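Local coordinates for butyrophilin subfamily 1 member A1 (Bos taurus, PDB 4HH8), which may act as a membrane receptor in the secretion of milk-fat droplets and probably inhibits the proliferation and cytokine secretion of activated T cells, at residues E33-L38 / A121-K126; G46-W51 / R109-Q114; R78-L83 / V95-V100; W155-Q160 / N208-Q213. The protein carries 1 engineered substitution. All coordinates share one frame; numbering follows the deposited sequence.

Contact 1. Residues E33-L38 / A121-K126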
loop_
_atom_site.group_PDB
_atom_site.type_symbol
_atom_site.label_atom_id
_atom_site.label_comp_id
_atom_site.label_asym_id
_atom_site.label_seq_id
_atom_site.Cartn_x
_atom_site.Cartn_y
_atom_site.Cartn_z
ATOM N N GLU A 33 -2.341 11.691 0.094
ATOM C CA GLU A 33 -1.765 12.967 -0.273
ATOM C C GLU A 33 -0.288 12.785 -0.459
ATOM O O GLU A 33 0.363 12.232 0.416
ATOM C CB GLU A 33 -2.078 14.026 0.801
ATOM C CG GLU A 33 -3.619 14.327 0.842
ATOM C CD GLU A 33 -3.981 15.556 1.706
ATOM O OE1 GLU A 33 -3.091 16.357 2.018
ATOM O OE2 GLU A 33 -5.152 15.697 2.109
ATOM N N LEU A 34 0.214 13.241 -1.609
ATOM C CA LEU A 34 1.616 13.177 -1.994
ATOM C C LEU A 34 2.220 14.570 -1.940
ATOM O O LEU A 34 2.080 15.329 -2.871
ATOM C CB LEU A 34 1.770 12.632 -3.402
ATOM C CG LEU A 34 1.555 11.129 -3.614
ATOM C CD1 LEU A 34 0.413 10.564 -2.779
ATOM C CD2 LEU A 34 1.330 10.860 -5.080
ATOM N N PRO A 35 2.916 14.904 -0.849
ATOM C CA PRO A 35 3.388 16.298 -0.644
ATOM C C PRO A 35 4.749 16.510 -1.244
ATOM O O PRO A 35 5.515 15.559 -1.409
ATOM C CB PRO A 35 3.434 16.439 0.874
ATOM C CG PRO A 35 3.520 14.917 1.419
ATOM C CD PRO A 35 3.310 13.985 0.237
ATOM N N CYS A 36 5.015 17.734 -1.663
ATOM C CA CYS A 36 6.351 18.182 -2.001
ATOM C C CYS A 36 6.370 19.673 -1.681
ATOM O O CYS A 36 5.321 20.337 -1.718
ATOM C CB CYS A 36 6.673 17.967 -3.468
ATOM S SG CYS A 36 6.979 16.274 -3.928
ATOM N N ARG A 37 7.545 20.194 -1.354
ATOM C CA ARG A 37 7.662 21.603 -0.981
ATOM C C ARG A 37 8.904 22.233 -1.572
ATOM O O ARG A 37 9.895 21.551 -1.849
ATOM C CB ARG A 37 7.596 21.817 0.547
ATOM C CG ARG A 37 8.641 21.041 1.346
ATOM C CD ARG A 37 8.882 21.557 2.783
ATOM N NE ARG A 37 10.145 20.986 3.304
ATOM C CZ ARG A 37 10.493 20.862 4.594
ATOM N NH1 ARG A 37 9.680 21.268 5.576
ATOM N NH2 ARG A 37 11.668 20.313 4.904
ATOM N N LEU A 38 8.823 23.543 -1.773
ATOM C CA LEU A 38 9.975 24.324 -2.185
ATOM C C LEU A 38 10.918 24.552 -1.016
ATOM O O LEU A 38 10.461 24.671 0.124
ATOM C CB LEU A 38 9.519 25.678 -2.746
ATOM C CG LEU A 38 8.914 25.614 -4.159
ATOM C CD1 LEU A 38 8.576 27.020 -4.675
ATOM C CD2 LEU A 38 9.802 24.880 -5.171
ATOM N N ALA A 121 11.482 16.216 -7.200
ATOM C CA ALA A 121 11.740 15.301 -6.104
ATOM C C ALA A 121 10.895 14.078 -6.309
ATOM O O ALA A 121 10.160 13.991 -7.279
ATOM C CB ALA A 121 11.420 15.952 -4.776
ATOM N N ILE A 122 11.000 13.146 -5.375
ATOM C CA ILE A 122 10.417 11.825 -5.482
ATOM C C ILE A 122 9.510 11.649 -4.287
ATOM O O ILE A 122 9.884 12.026 -3.186
ATOM C CB ILE A 122 11.544 10.750 -5.478
ATOM C CG1 ILE A 122 12.300 10.796 -6.809
ATOM C CG2 ILE A 122 11.019 9.325 -5.212
ATOM C CD1 ILE A 122 13.612 10.027 -6.827
ATOM N N VAL A 123 8.302 11.137 -4.512
ATOM C CA VAL A 123 7.421 10.685 -3.425
ATOM C C VAL A 123 7.070 9.224 -3.675
ATOM O O VAL A 123 6.756 8.824 -4.817
ATOM C CB VAL A 123 6.098 11.486 -3.362
ATOM C CG1 VAL A 123 5.384 11.304 -1.986
ATOM C CG2 VAL A 123 6.331 12.936 -3.613
ATOM N N HIS A 124 7.145 8.413 -2.627
ATOM C CA HIS A 124 6.820 7.013 -2.766
ATOM C C HIS A 124 5.466 6.868 -2.154
ATOM O O HIS A 124 5.272 7.290 -1.033
ATOM C CB HIS A 124 7.839 6.099 -2.063
ATOM C CG HIS A 124 9.224 6.187 -2.633
ATOM N ND1 HIS A 124 9.589 5.569 -3.817
ATOM C CD2 HIS A 124 10.336 6.825 -2.182
ATOM C CE1 HIS A 124 10.867 5.813 -4.064
ATOM N NE2 HIS A 124 11.342 6.579 -3.089
ATOM N N LEU A 125 4.510 6.346 -2.924
ATOM C CA LEU A 125 3.239 5.918 -2.355
ATOM C C LEU A 125 3.293 4.430 -2.031
ATOM O O LEU A 125 3.635 3.619 -2.871
ATOM C CB LEU A 125 2.092 6.198 -3.324
ATOM C CG LEU A 125 0.739 5.837 -2.716
ATOM C CD1 LEU A 125 0.500 6.609 -1.419
ATOM C CD2 LEU A 125 -0.362 6.078 -3.717
ATOM N N LYS A 126 2.989 4.068 -0.798
ATOM C CA LYS A 126 2.913 2.654 -0.425
ATOM C C LYS A 126 1.490 2.328 -0.097
ATOM O O LYS A 126 0.991 2.837 0.869
ATOM C CB LYS A 126 3.762 2.354 0.824
ATOM C CG LYS A 126 5.279 2.343 0.599
ATOM C CD LYS A 126 5.715 1.139 -0.159
ATOM C CE LYS A 126 7.187 0.956 -0.027
ATOM N NZ LYS A 126 7.508 -0.259 -0.780
#
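The His124 imidazole, the one aromatic ring in the pair, carries Ile122 CG2 over one face, 3.4 Å above its plane and shifted toward the rim. Ring and methyl come from alternate residues of 121-126, and both side chains leave that strand away from 33-38. The contact itself belongs to the other alternate residues, Val123 and Leu125. The two strands run nearly antiparallel, at 162°, but their axes come no closer than 7.6 Å and no hydrogen bond links them, so side chains fill the gap. Val123 is the wedge. Its CG1 lies anti to the backbone N (chi1 -163°) and reaches Leu34 CB and Pro35 CD, each at 4.1 Å from Val123 CG1. CG2, on the N side, is pushed in more tightly, with Val123 CG2 3.4 Å from Cys36 SG and 3.5 Å from the carbonyl oxygen Pro35 O. Further along, Leu34 and Leu125 cross at about a right angle and meet tip to tip, CD1 of Leu34 4.2 Å from CD1 of Leu125. Ile24 of strand 24-27 packs on Pro35, Val123 and Leu125, and Cys36 continues through its sulfur into the disulfide with Cys110. Two strands from different sheets packed across an apolar core, next to the intersheet disulfide, are the hallmark of the immunoglobulin V-set sandwich, here its B and G strands.

Contact 2. Residues G46-W51 / R109-Q114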
loop_
_atom_site.group_PDB
_atom_site.type_symbol
_atom_site.label_atom_id
_atom_site.label_comp_id
_atom_site.label_asym_id
_atom_site.label_seq_id
_atom_site.Cartn_x
_atom_site.Cartn_y
_atom_site.Cartn_z
ATOM N N GLY A 46 1.001 29.919 -8.974
ATOM C CA GLY A 46 1.247 30.299 -10.385
ATOM C C GLY A 46 2.328 29.516 -11.098
ATOM O O GLY A 46 2.573 29.724 -12.286
HETATM N N MSE A 47 2.989 28.614 -10.376
HETATM C CA MSE A 47 4.045 27.794 -10.944
HETATM C C MSE A 47 3.430 26.622 -11.681
HETATM O O MSE A 47 2.298 26.269 -11.433
HETATM C CB MSE A 47 4.937 27.242 -9.831
HETATM C CG MSE A 47 5.877 28.261 -9.254
HETATM SE SE MSE A 47 7.251 27.380 -8.171
HETATM C CE MSE A 47 8.455 26.679 -9.499
ATOM N N GLU A 48 4.180 26.010 -12.571
ATOM C CA GLU A 48 3.758 24.733 -13.083
ATOM C C GLU A 48 4.089 23.674 -12.044
ATOM O O GLU A 48 5.258 23.498 -11.687
ATOM C CB GLU A 48 4.427 24.393 -14.429
ATOM C CG GLU A 48 4.125 22.956 -14.917
ATOM C CD GLU A 48 4.892 22.570 -16.189
ATOM O OE1 GLU A 48 5.015 23.426 -17.083
ATOM O OE2 GLU A 48 5.368 21.407 -16.298
ATOM N N LEU A 49 3.037 23.003 -11.577
ATOM C CA LEU A 49 3.091 21.877 -10.635
ATOM C C LEU A 49 2.699 20.607 -11.380
ATOM O O LEU A 49 1.567 20.515 -11.832
ATOM C CB LEU A 49 2.107 22.098 -9.481
ATOM C CG LEU A 49 2.211 23.461 -8.763
ATOM C CD1 LEU A 49 1.096 23.661 -7.772
ATOM C CD2 LEU A 49 3.577 23.703 -8.085
ATOM N N ARG A 50 3.610 19.648 -11.517
ATOM C CA ARG A 50 3.332 18.416 -12.254
ATOM C C ARG A 50 3.666 17.195 -11.405
ATOM O O ARG A 50 4.797 17.063 -10.943
ATOM C CB ARG A 50 4.162 18.356 -13.540
ATOM C CG ARG A 50 3.897 17.111 -14.390
ATOM C CD ARG A 50 4.883 16.949 -15.577
ATOM N NE ARG A 50 4.697 18.040 -16.529
ATOM C CZ ARG A 50 3.954 17.993 -17.633
ATOM N NH1 ARG A 50 3.302 16.882 -17.987
ATOM N NH2 ARG A 50 3.857 19.081 -18.389
ATOM N N TRP A 51 2.712 16.310 -11.186
ATOM C CA TRP A 51 3.051 15.007 -10.612
ATOM C C TRP A 51 2.959 13.978 -11.724
ATOM O O TRP A 51 2.042 14.025 -12.550
ATOM C CB TRP A 51 2.097 14.645 -9.478
ATOM C CG TRP A 51 2.487 15.134 -8.134
ATOM C CD1 TRP A 51 2.945 14.389 -7.112
ATOM C CD2 TRP A 51 2.411 16.479 -7.651
ATOM N NE1 TRP A 51 3.160 15.172 -6.011
ATOM C CE2 TRP A 51 2.840 16.462 -6.317
ATOM C CE3 TRP A 51 1.952 17.681 -8.203
ATOM C CZ2 TRP A 51 2.889 17.606 -5.522
ATOM C CZ3 TRP A 51 1.994 18.832 -7.418
ATOM C CH2 TRP A 51 2.468 18.778 -6.079
ATOM N N ARG A 109 6.957 11.390 -9.153
ATOM C CA ARG A 109 7.853 12.519 -9.168
ATOM C C ARG A 109 7.061 13.824 -9.144
ATOM O O ARG A 109 6.068 13.969 -9.853
ATOM C CB ARG A 109 8.786 12.438 -10.383
ATOM C CG ARG A 109 9.745 11.231 -10.339
ATOM C CD ARG A 109 10.941 11.490 -11.255
ATOM N NE ARG A 109 11.931 10.404 -11.304
ATOM C CZ ARG A 109 13.069 10.368 -10.608
ATOM N NH1 ARG A 109 13.385 11.350 -9.768
ATOM N NH2 ARG A 109 13.900 9.334 -10.749
ATOM N N CYS A 110 7.505 14.773 -8.329
ATOM C CA CYS A 110 6.864 16.096 -8.284
ATOM C C CYS A 110 7.774 17.140 -8.876
ATOM O O CYS A 110 8.886 17.355 -8.384
ATOM C CB CYS A 110 6.505 16.495 -6.866
ATOM S SG CYS A 110 7.941 16.459 -5.733
ATOM N N PHE A 111 7.265 17.817 -9.897
ATOM C CA PHE A 111 8.021 18.776 -10.670
ATOM C C PHE A 111 7.385 20.167 -10.519
ATOM O O PHE A 111 6.174 20.318 -10.690
ATOM C CB PHE A 111 7.975 18.284 -12.112
ATOM C CG PHE A 111 8.656 19.165 -13.104
ATOM C CD1 PHE A 111 10.033 19.053 -13.330
ATOM C CD2 PHE A 111 7.914 20.040 -13.893
ATOM C CE1 PHE A 111 10.658 19.842 -14.288
ATOM C CE2 PHE A 111 8.517 20.836 -14.848
ATOM C CZ PHE A 111 9.898 20.738 -15.054
ATOM N N PHE A 112 8.216 21.152 -10.179
ATOM C CA PHE A 112 7.836 22.559 -10.013
ATOM C C PHE A 112 8.595 23.361 -11.062
ATOM O O PHE A 112 9.805 23.256 -11.115
ATOM C CB PHE A 112 8.306 23.090 -8.667
ATOM C CG PHE A 112 7.506 22.632 -7.505
ATOM C CD1 PHE A 112 6.825 23.549 -6.726
ATOM C CD2 PHE A 112 7.461 21.296 -7.150
ATOM C CE1 PHE A 112 6.094 23.129 -5.618
ATOM C CE2 PHE A 112 6.717 20.869 -6.059
ATOM C CZ PHE A 112 6.040 21.770 -5.299
ATOM N N ARG A 113 7.902 24.176 -11.859
ATOM C CA ARG A 113 8.567 25.036 -12.842
ATOM C C ARG A 113 8.079 26.482 -12.816
ATOM O O ARG A 113 6.874 26.734 -12.817
ATOM C CB ARG A 113 8.426 24.497 -14.276
ATOM C CG ARG A 113 8.681 25.594 -15.375
ATOM C CD ARG A 113 8.497 25.107 -16.813
ATOM N NE ARG A 113 9.557 24.165 -17.142
ATOM C CZ ARG A 113 9.711 23.551 -18.315
ATOM N NH1 ARG A 113 8.865 23.770 -19.336
ATOM N NH2 ARG A 113 10.725 22.702 -18.469
ATOM N N GLN A 114 9.030 27.416 -12.801
ATOM C CA GLN A 114 8.759 28.826 -13.076
ATOM C C GLN A 114 9.661 29.285 -14.229
ATOM O O GLN A 114 10.886 29.322 -14.098
ATOM C CB GLN A 114 8.957 29.686 -11.831
ATOM C CG GLN A 114 8.100 30.947 -11.817
ATOM C CD GLN A 114 8.255 31.733 -10.510
ATOM O OE1 GLN A 114 9.375 32.116 -10.118
ATOM N NE2 GLN A 114 7.134 31.967 -9.822
#
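Strands 48-51 and 109-114 pair antiparallel at 167°, with Glu48 opposite Arg113 and Arg50 opposite Phe111 as hydrogen-bonded pairs, each closed by two N-H...O bonds of 2.7 to 2.8 Å between backbone N and O. These are the C and F strands of the V-set immunoglobulin domain. On one face three charged chains, Glu48, Arg50 and Arg113, lie with Phe111. Glu48 OE2 lies in the guanidinium plane of Arg50, 3.4 Å from Arg50 NE, a salt bridge whose hydrogen bonds are weak; Arg50 NH1 is held better by Val56 O. The same OE2 comes to the edge of the Phe111 ring, 3.5 Å from Phe111 CE2. On the other face the packing is apolar. Leu49 CD2 sits over the face of the Phe112 ring, 3.9 Å from its centroid, while the selenium of Met47, a selenomethionine, lies at that ring's edge in a Met-aromatic contact. Met47 bends at chi3, which tucks its CE against Phe112 CB at 3.7 Å. Further along, Trp51 meets the half-cystine Cys110, whose sulfur takes the crowded position between N and carbonyl carbon (chi1 56°); Cys110 CB lies over the face of the five-membered ring of Trp51, 3.9 Å from its centroid and 21° off the normal.

Contact 3. Residues R78-L83 / V95-V100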
loop_
_atom_site.group_PDB
_atom_site.type_symbol
_atom_site.label_atom_id
_atom_site.label_comp_id
_atom_site.label_asym_id
_atom_site.label_seq_id
_atom_site.Cartn_x
_atom_site.Cartn_y
_atom_site.Cartn_z
ATOM N N ARG A 78 -7.671 11.263 -14.023
ATOM C CA ARG A 78 -8.631 12.346 -14.192
ATOM C C ARG A 78 -9.830 12.159 -13.345
ATOM O O ARG A 78 -10.403 11.085 -13.334
ATOM C CB ARG A 78 -9.137 12.389 -15.621
ATOM C CG ARG A 78 -8.543 13.465 -16.464
ATOM C CD ARG A 78 -9.105 13.272 -17.849
ATOM N NE ARG A 78 -8.086 13.490 -18.861
ATOM C CZ ARG A 78 -8.067 12.879 -20.043
ATOM N NH1 ARG A 78 -9.006 11.975 -20.344
ATOM N NH2 ARG A 78 -7.094 13.162 -20.914
ATOM N N GLY A 79 -10.242 13.217 -12.660
ATOM C CA GLY A 79 -11.441 13.136 -11.842
ATOM C C GLY A 79 -11.239 12.523 -10.452
ATOM O O GLY A 79 -12.172 12.515 -9.654
ATOM N N ARG A 80 -10.035 12.021 -10.150
ATOM C CA ARG A 80 -9.743 11.537 -8.781
ATOM C C ARG A 80 -8.519 12.238 -8.162
ATOM O O ARG A 80 -8.069 11.864 -7.084
ATOM C CB ARG A 80 -9.605 9.997 -8.757
ATOM C CG ARG A 80 -8.691 9.407 -9.833
ATOM C CD ARG A 80 -8.785 7.846 -9.981
ATOM N NE ARG A 80 -8.371 7.192 -8.758
ATOM C CZ ARG A 80 -7.258 6.486 -8.580
ATOM N NH1 ARG A 80 -6.412 6.205 -9.579
ATOM N NH2 ARG A 80 -7.036 6.000 -7.373
ATOM N N VAL A 81 -7.993 13.253 -8.850
ATOM C CA VAL A 81 -6.827 14.015 -8.377
ATOM C C VAL A 81 -7.164 15.487 -8.177
ATOM O O VAL A 81 -7.996 16.044 -8.893
ATOM C CB VAL A 81 -5.608 13.920 -9.337
ATOM C CG1 VAL A 81 -5.112 12.492 -9.450
ATOM C CG2 VAL A 81 -5.952 14.472 -10.730
ATOM N N SER A 82 -6.519 16.107 -7.194
ATOM C CA SER A 82 -6.711 17.524 -6.880
ATOM C C SER A 82 -5.536 18.047 -6.081
ATOM O O SER A 82 -4.873 17.301 -5.381
ATOM C CB SER A 82 -8.037 17.794 -6.127
ATOM O OG SER A 82 -8.062 17.181 -4.845
ATOM N N LEU A 83 -5.322 19.355 -6.166
ATOM C CA LEU A 83 -4.198 20.007 -5.554
ATOM C C LEU A 83 -4.596 20.353 -4.155
ATOM O O LEU A 83 -5.663 20.927 -3.946
ATOM C CB LEU A 83 -3.891 21.303 -6.309
ATOM C CG LEU A 83 -2.621 22.048 -5.912
ATOM C CD1 LEU A 83 -1.387 21.144 -6.057
ATOM C CD2 LEU A 83 -2.529 23.307 -6.749
ATOM N N VAL A 95 -0.716 16.555 -3.981
ATOM C CA VAL A 95 -1.759 16.064 -4.861
ATOM C C VAL A 95 -2.491 15.046 -4.031
ATOM O O VAL A 95 -1.849 14.156 -3.464
ATOM C CB VAL A 95 -1.191 15.426 -6.152
ATOM C CG1 VAL A 95 -2.267 14.623 -6.907
ATOM C CG2 VAL A 95 -0.725 16.520 -7.063
ATOM N N ARG A 96 -3.809 15.229 -3.903
ATOM C CA ARG A 96 -4.691 14.270 -3.293
ATOM C C ARG A 96 -5.173 13.268 -4.356
ATOM O O ARG A 96 -5.731 13.669 -5.391
ATOM C CB ARG A 96 -5.878 14.962 -2.629
ATOM C CG ARG A 96 -6.699 13.992 -1.742
ATOM C CD ARG A 96 -7.777 14.681 -0.877
ATOM N NE ARG A 96 -8.747 15.421 -1.673
ATOM C CZ ARG A 96 -10.080 15.284 -1.617
ATOM N NH1 ARG A 96 -10.652 14.413 -0.779
ATOM N NH2 ARG A 96 -10.858 16.040 -2.403
ATOM N N ILE A 97 -4.898 11.983 -4.129
ATOM C CA ILE A 97 -5.432 10.942 -4.981
ATOM C C ILE A 97 -6.544 10.236 -4.234
ATOM O O ILE A 97 -6.321 9.691 -3.162
ATOM C CB ILE A 97 -4.374 9.925 -5.425
ATOM C CG1 ILE A 97 -3.152 10.653 -5.975
ATOM C CG2 ILE A 97 -4.975 8.970 -6.516
ATOM C CD1 ILE A 97 -2.024 9.727 -6.356
ATOM N N GLN A 98 -7.748 10.278 -4.791
ATOM C CA GLN A 98 -8.907 9.682 -4.138
ATOM C C GLN A 98 -9.049 8.235 -4.487
ATOM O O GLN A 98 -8.634 7.810 -5.580
ATOM C CB GLN A 98 -10.187 10.400 -4.545
ATOM C CG GLN A 98 -10.233 11.816 -4.027
ATOM C CD GLN A 98 -11.515 12.523 -4.409
ATOM O OE1 GLN A 98 -12.111 12.250 -5.466
ATOM N NE2 GLN A 98 -11.953 13.438 -3.546
ATOM N N GLU A 99 -9.633 7.485 -3.547
ATOM C CA GLU A 99 -9.943 6.085 -3.753
ATOM C C GLU A 99 -8.729 5.299 -4.243
ATOM O O GLU A 99 -8.720 4.741 -5.370
ATOM C CB GLU A 99 -11.159 5.935 -4.674
ATOM C CG GLU A 99 -12.440 5.659 -3.852
ATOM C CD GLU A 99 -13.579 6.649 -4.146
ATOM O OE1 GLU A 99 -14.228 6.508 -5.213
ATOM O OE2 GLU A 99 -13.838 7.557 -3.303
ATOM N N VAL A 100 -7.701 5.263 -3.383
ATOM C CA VAL A 100 -6.442 4.596 -3.720
ATOM C C VAL A 100 -6.669 3.122 -4.046
ATOM O O VAL A 100 -7.435 2.455 -3.365
ATOM C CB VAL A 100 -5.409 4.782 -2.592
ATOM C CG1 VAL A 100 -4.339 3.685 -2.625
ATOM C CG2 VAL A 100 -4.806 6.161 -2.710
HETATM O O HOH W 1 -8.534 14.526 -5.229
#
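Arg80 takes the crowded first rotamer, CG between its backbone N and carbonyl carbon (chi1 49°), and then bends at chi3 (-62°), which folds the guanidinium back over 95-100. There Arg80 NH2 donates to Gln98 O at 3.0 Å, with the oxygen tilted out of the guanidinium plane, and more weakly to Glu99 O at 2.9 Å. NE adds a weak bond to Gln98 O, and Ile97 CG2 covers one face of the group from 3.7 Å above. The NH2 also forms a salt bridge with Asp104, as the arginine before strand D commonly does in V-set domains. An alanine here would remove the guanidinium, and the Gln98 and Glu99 carbonyls would probably be held less firmly and Asp104 left without this charge partner. Backbone bonds complete the D-E hairpin: Gln98 N to Arg80 O at 2.8 Å, and a two-bond pair between Ser82 and Arg96. Ser82 OG, also in the crowded position (chi1 65°), shares a water with Arg96 O, the water lying 2.7 Å from Ser82 OG. Arg96 itself bends at chi3 and turns to Asp31, with Gln98 CD over a guanidinium face. The Arg80 guanidinium thus binds two backbone carbonyls and the Asp104 carboxylate, so its charge is probably largely balanced.

Contact 4. Residues W155-Q160 / N208-Q213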
loop_
_atom_site.group_PDB
_atom_site.type_symbol
_atom_site.label_atom_id
_atom_site.label_comp_id
_atom_site.label_asym_id
_atom_site.label_seq_id
_atom_site.Cartn_x
_atom_site.Cartn_y
_atom_site.Cartn_z
ATOM N N TRP A 155 -5.492 -9.007 0.841
ATOM C CA TRP A 155 -4.357 -8.328 1.451
ATOM C C TRP A 155 -3.550 -7.646 0.403
ATOM O O TRP A 155 -3.427 -8.152 -0.694
ATOM C CB TRP A 155 -3.467 -9.312 2.201
ATOM C CG TRP A 155 -4.204 -10.005 3.256
ATOM C CD1 TRP A 155 -5.082 -11.048 3.087
ATOM C CD2 TRP A 155 -4.219 -9.677 4.649
ATOM N NE1 TRP A 155 -5.603 -11.406 4.301
ATOM C CE2 TRP A 155 -5.091 -10.589 5.278
ATOM C CE3 TRP A 155 -3.525 -8.743 5.439
ATOM C CZ2 TRP A 155 -5.332 -10.566 6.659
ATOM C CZ3 TRP A 155 -3.755 -8.731 6.813
ATOM C CH2 TRP A 155 -4.675 -9.612 7.402
ATOM N N TYR A 156 -2.973 -6.507 0.753
ATOM C CA TYR A 156 -2.017 -5.891 -0.116
ATOM C C TYR A 156 -0.950 -5.223 0.746
ATOM O O TYR A 156 -1.288 -4.579 1.727
ATOM C CB TYR A 156 -2.694 -4.916 -1.115
ATOM C CG TYR A 156 -1.725 -4.566 -2.211
ATOM C CD1 TYR A 156 -1.625 -5.360 -3.366
ATOM C CD2 TYR A 156 -0.835 -3.508 -2.055
ATOM C CE1 TYR A 156 -0.697 -5.059 -4.358
ATOM C CE2 TYR A 156 0.103 -3.212 -3.040
ATOM C CZ TYR A 156 0.169 -3.994 -4.167
ATOM O OH TYR A 156 1.097 -3.685 -5.118
ATOM N N PRO A 157 0.344 -5.423 0.444
ATOM C CA PRO A 157 0.897 -6.310 -0.578
ATOM C C PRO A 157 0.837 -7.755 -0.079
ATOM O O PRO A 157 -0.056 -8.091 0.718
ATOM C CB PRO A 157 2.356 -5.778 -0.758
ATOM C CG PRO A 157 2.734 -5.265 0.746
ATOM C CD PRO A 157 1.395 -4.662 1.187
ATOM N N GLU A 158 1.738 -8.622 -0.564
ATOM C CA GLU A 158 1.814 -9.992 -0.084
ATOM C C GLU A 158 1.865 -9.986 1.454
ATOM O O GLU A 158 2.748 -9.371 2.042
ATOM C CB GLU A 158 3.061 -10.688 -0.648
ATOM C CG GLU A 158 3.021 -10.939 -2.178
ATOM C CD GLU A 158 3.564 -9.750 -3.036
ATOM O OE1 GLU A 158 3.625 -8.585 -2.587
ATOM O OE2 GLU A 158 3.967 -9.991 -4.177
ATOM N N PRO A 159 0.922 -10.667 2.100
ATOM C CA PRO A 159 0.867 -10.743 3.562
ATOM C C PRO A 159 1.724 -11.936 4.093
ATOM O O PRO A 159 2.020 -12.883 3.353
ATOM C CB PRO A 159 -0.630 -10.996 3.813
ATOM C CG PRO A 159 -0.971 -11.930 2.629
ATOM C CD PRO A 159 -0.235 -11.360 1.472
ATOM N N GLN A 160 2.120 -11.872 5.354
ATOM C CA GLN A 160 2.943 -12.904 5.957
ATOM C C GLN A 160 2.031 -13.799 6.756
ATOM O O GLN A 160 1.048 -13.331 7.323
ATOM C CB GLN A 160 4.005 -12.247 6.862
ATOM C CG GLN A 160 4.668 -13.130 7.989
ATOM C CD GLN A 160 5.518 -12.283 8.963
ATOM O OE1 GLN A 160 5.140 -12.058 10.107
ATOM N NE2 GLN A 160 6.630 -11.774 8.483
ATOM N N ASN A 208 -0.127 -7.881 7.706
ATOM C CA ASN A 208 0.335 -6.885 6.758
ATOM C C ASN A 208 1.547 -6.155 7.373
ATOM O O ASN A 208 1.381 -5.318 8.270
ATOM C CB ASN A 208 -0.805 -5.929 6.448
ATOM C CG ASN A 208 -0.506 -4.993 5.326
ATOM O OD1 ASN A 208 0.531 -4.364 5.322
ATOM N ND2 ASN A 208 -1.439 -4.866 4.349
ATOM N N LEU A 209 2.746 -6.456 6.864
ATOM C CA LEU A 209 4.035 -5.926 7.379
ATOM C C LEU A 209 4.211 -4.413 7.194
ATOM O O LEU A 209 4.847 -3.756 7.994
ATOM C CB LEU A 209 5.200 -6.637 6.701
ATOM C CG LEU A 209 5.171 -8.146 6.938
ATOM C CD1 LEU A 209 6.343 -8.768 6.221
ATOM C CD2 LEU A 209 5.286 -8.362 8.410
ATOM N N LEU A 210 3.584 -3.880 6.158
ATOM C CA LEU A 210 3.586 -2.476 5.848
ATOM C C LEU A 210 2.763 -1.644 6.850
ATOM O O LEU A 210 3.214 -0.580 7.310
ATOM C CB LEU A 210 3.029 -2.335 4.440
ATOM C CG LEU A 210 3.233 -1.075 3.632
ATOM C CD1 LEU A 210 4.693 -0.542 3.724
ATOM C CD2 LEU A 210 2.854 -1.421 2.195
ATOM N N LEU A 211 1.570 -2.116 7.195
ATOM C CA LEU A 211 0.789 -1.501 8.276
ATOM C C LEU A 211 1.220 -1.908 9.680
ATOM O O LEU A 211 0.871 -1.222 10.632
ATOM C CB LEU A 211 -0.711 -1.822 8.130
ATOM C CG LEU A 211 -1.457 -1.335 6.886
ATOM C CD1 LEU A 211 -2.872 -1.844 6.867
ATOM C CD2 LEU A 211 -1.451 0.178 6.800
ATOM N N GLY A 212 1.946 -3.018 9.826
ATOM C CA GLY A 212 2.243 -3.569 11.145
ATOM C C GLY A 212 0.942 -3.979 11.840
ATOM O O GLY A 212 0.742 -3.698 13.048
ATOM N N GLN A 213 0.055 -4.633 11.086
ATOM C CA GLN A 213 -1.239 -5.088 11.607
ATOM C C GLN A 213 -1.516 -6.544 11.211
ATOM O O GLN A 213 -1.266 -6.947 10.072
ATOM C CB GLN A 213 -2.386 -4.204 11.104
ATOM C CG GLN A 213 -2.302 -2.710 11.481
ATOM C CD GLN A 213 -3.459 -1.893 10.909
ATOM O OE1 GLN A 213 -4.305 -2.422 10.194
ATOM N NE2 GLN A 213 -3.500 -0.599 11.223
HETATM O O HOH W 2 2.973 -7.459 4.005
#
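A cis peptide joins Tyr156 to Pro157, and its carbonyl oxygen turns to the Asn208 side chain: Asn208 ND2 lies only 2.6 Å from Tyr156 O, though the bond is bent and counts as weak. ND2 has a better partner in Ala129 O, on the linker from the first domain. Asn208 holds CG anti to its backbone N (chi1 -171°), which sends the amide across to 155-160 while OD1 faces back along its own chain. OD1 accepts from Leu211 N at 3.1 Å, an Asx motif, with the N-H arriving from above the carbonyl plane, 43° out of it. Gly212 and Gln213 both face Asn208 in a G1 bulge. This is the F-G turn meeting the B-C loop of the second, C-type immunoglobulin domain, where a cis proline after tyrosine recalls constant domains. A leucine in place of Asn208 would probably disturb the turn, since both the Asx bond and the amide donor to the two carbonyls would go. Beside the amide, CB of Asn208 packs 4.0 Å from Trp155 CE3. A water joins the loops, accepting from Leu209 N and donating to Glu158 O. The Leu210 side chain crosses the Pro157 ring at about a right angle, Leu210 CD2 3.7 Å from Pro157 CD.

Contacts 1, 2 and 3 belong to the membrane-distal V-set domain, and along the chain they are nested, 78-83/95-100 inside contact 2, contact 2 inside contact 1. Their centres lie 12 to 16 Å apart. Contact 1 spans the two sheets; contact 2 lies in one of them and contact 3 in the other, and the disulfide Cys36-Cys110 joins contacts 1 and 2 directly, while Trp51 of contact 2 packs on Val95 of contact 3. Contact 4 comes later in the chain, in the second domain, its centre 22 Å from that of contact 1. Lys126 of contact 1 touches Leu210 of contact 4, so strand 117-128 runs from the V-set domain to the interdomain junction.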